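Local structure of chitinase (Thermococcus kodakarensis KOD1, 5DHE) at residues A[7-11]-A[87-91]. The protein probably binds chitin through this beta-sandwich domain, which belongs to a chitinase with two catalytic domains that hydrolyses the beta-1,4 linkages of the polysaccharide. Residues are numbered along the deposited sequence.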
loop_
_atom_site.group_PDB
_atom_site.type_symbol
_atom_site.label_atom_id
_atom_site.label_comp_id
_atom_site.label_asym_id
_atom_site.label_seq_id
_atom_site.Cartn_x
_atom_site.Cartn_y
_atom_site.Cartn_z
ATOM N N ASP A 7 13.288 3.751 -3.497
ATOM C CA ASP A 7 13.243 4.338 -2.162
ATOM C C ASP A 7 11.878 4.956 -1.866
ATOM O O ASP A 7 11.734 5.750 -0.929
ATOM C CB ASP A 7 14.359 5.387 -1.984
ATOM C CG ASP A 7 14.148 6.631 -2.824
ATOM O OD1 ASP A 7 13.284 6.628 -3.721
ATOM O OD2 ASP A 7 14.872 7.626 -2.588
ATOM N N ALA A 8 10.860 4.561 -2.633
ATOM C CA ALA A 8 9.538 5.139 -2.435
ATOM C C ALA A 8 8.814 4.701 -1.155
ATOM O O ALA A 8 8.276 5.539 -0.430
ATOM C CB ALA A 8 8.652 4.854 -3.665
ATOM N N PHE A 9 8.801 3.406 -0.861
ATOM C CA PHE A 9 8.090 2.927 0.335
ATOM C C PHE A 9 8.792 3.222 1.651
ATOM O O PHE A 9 10.012 3.069 1.768
ATOM C CB PHE A 9 7.909 1.395 0.318
ATOM C CG PHE A 9 6.727 0.888 -0.472
ATOM C CD1 PHE A 9 5.432 1.247 -0.129
ATOM C CD2 PHE A 9 6.919 -0.039 -1.492
ATOM C CE1 PHE A 9 4.336 0.680 -0.785
ATOM C CE2 PHE A 9 5.827 -0.618 -2.161
ATOM C CZ PHE A 9 4.528 -0.253 -1.801
ATOM N N SER A 10 8.004 3.618 2.644
ATOM C CA SER A 10 8.495 3.802 4.012
ATOM C C SER A 10 7.327 3.229 4.807
ATOM O O SER A 10 6.295 3.880 4.957
ATOM C CB SER A 10 8.715 5.268 4.364
ATOM O OG SER A 10 9.271 5.337 5.672
ATOM N N VAL A 11 7.508 2.011 5.315
ATOM C CA VAL A 11 6.452 1.284 6.008
ATOM C C VAL A 11 6.749 0.950 7.462
ATOM O O VAL A 11 7.855 0.514 7.798
ATOM C CB VAL A 11 6.163 -0.037 5.239
ATOM C CG1 VAL A 11 5.052 -0.835 5.908
ATOM C CG2 VAL A 11 5.801 0.283 3.799
ATOM N N ALA A 87 3.399 -8.908 0.869
ATOM C CA ALA A 87 4.083 -8.016 -0.055
ATOM C C ALA A 87 3.218 -6.850 -0.469
ATOM O O ALA A 87 1.994 -6.943 -0.437
ATOM C CB ALA A 87 4.509 -8.786 -1.308
ATOM N N MET A 88 3.861 -5.736 -0.815
ATOM C CA MET A 88 3.124 -4.581 -1.324
ATOM C C MET A 88 3.875 -4.108 -2.548
ATOM O O MET A 88 5.107 -4.171 -2.594
ATOM C CB MET A 88 3.033 -3.454 -0.301
ATOM C CG MET A 88 2.330 -3.878 0.957
ATOM S SD MET A 88 1.798 -2.436 1.893
ATOM C CE MET A 88 3.294 -1.897 2.484
ATOM N N TYR A 89 3.124 -3.669 -3.553
ATOM C CA TYR A 89 3.725 -3.214 -4.802
ATOM C C TYR A 89 3.225 -1.823 -5.159
ATOM O O TYR A 89 2.017 -1.574 -5.151
ATOM C CB TYR A 89 3.345 -4.158 -5.939
ATOM C CG TYR A 89 3.669 -5.604 -5.689
ATOM C CD1 TYR A 89 2.881 -6.382 -4.844
ATOM C CD2 TYR A 89 4.786 -6.191 -6.278
ATOM C CE1 TYR A 89 3.199 -7.708 -4.590
ATOM C CE2 TYR A 89 5.111 -7.504 -6.034
ATOM C CZ TYR A 89 4.318 -8.258 -5.191
ATOM O OH TYR A 89 4.655 -9.565 -4.945
ATOM N N LEU A 90 4.149 -0.925 -5.489
ATOM C CA LEU A 90 3.776 0.438 -5.877
ATOM C C LEU A 90 3.877 0.603 -7.388
ATOM O O LEU A 90 4.940 0.374 -7.984
ATOM C CB LEU A 90 4.685 1.470 -5.196
ATOM C CG LEU A 90 4.517 2.916 -5.706
ATOM C CD1 LEU A 90 3.154 3.456 -5.288
ATOM C CD2 LEU A 90 5.612 3.815 -5.109
ATOM N N TYR A 91 2.768 0.983 -8.003
ATOM C CA TYR A 91 2.721 1.200 -9.444
ATOM C C TYR A 91 2.347 2.644 -9.719
ATOM O O TYR A 91 1.456 3.224 -9.074
ATOM C CB TYR A 91 1.657 0.316 -10.092
ATOM C CG TYR A 91 1.967 -1.148 -10.023
ATOM C CD1 TYR A 91 2.764 -1.753 -10.989
ATOM C CD2 TYR A 91 1.466 -1.928 -8.982
ATOM C CE1 TYR A 91 3.062 -3.120 -10.920
ATOM C CE2 TYR A 91 1.754 -3.279 -8.899
ATOM C CZ TYR A 91 2.550 -3.868 -9.865
ATOM O OH TYR A 91 2.836 -5.212 -9.786
#
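Strand 9-11 and strand 87-91 belong to different sheets and face each other across a beta-sandwich. They run roughly antiparallel, their directions 146° apart, and their axes come no closer than 9.9 Å; even the nearest CA atoms, those of Phe-9 and Leu-90, are 8.0 Å apart. At this spacing no backbone pairing is possible, no hydrogen bond links the segments, and side chains bridge the gap, the Phe-9 ring also reaching the main chain of 88-90. Within the strands, alternation turns Phe-9 and Val-11 toward the opposing segment, as it does Met-88 and Leu-90, whereas Tyr-89 points away; Ala-8, in the loop before strand 9-15, also points toward it. Phe-9 reaches farthest across. The Phe-9 ring inserts between Met-88 and Leu-90, with Phe-9 CZ 3.8 Å from the CB of Met-88 and 3.8 Å from the CB of Leu-90, and its edge meets the intervening main chain, Phe-9 CZ lying 3.9 Å from Tyr-89 C. On one side of the phenyl group, the methyl of Ala-8 packs on Leu-90 (CB to CD2, 3.5 Å); on the other, Val-11 CG2 touches Met-88 CE at 3.6 Å. Together the segments bury 268 Å², both sides summed. Ser-10 pairs edge strand 9-15 with strand 18-26 through Thr-24, and Ala-8 extends the pairing to Asn-26. Strand 85-92 sits between 34-39 and 95-99 in the opposite sheet; the two-sheet sandwich is consistent with the cellulose-binding-domain family. Val-23, Leu-25, Val-35 and the C-terminal Trp-100 also pack on Phe-9, whose backbone N is hydrogen-bonded to the carboxylate (OD2) of Asp-98 on strand 95-99.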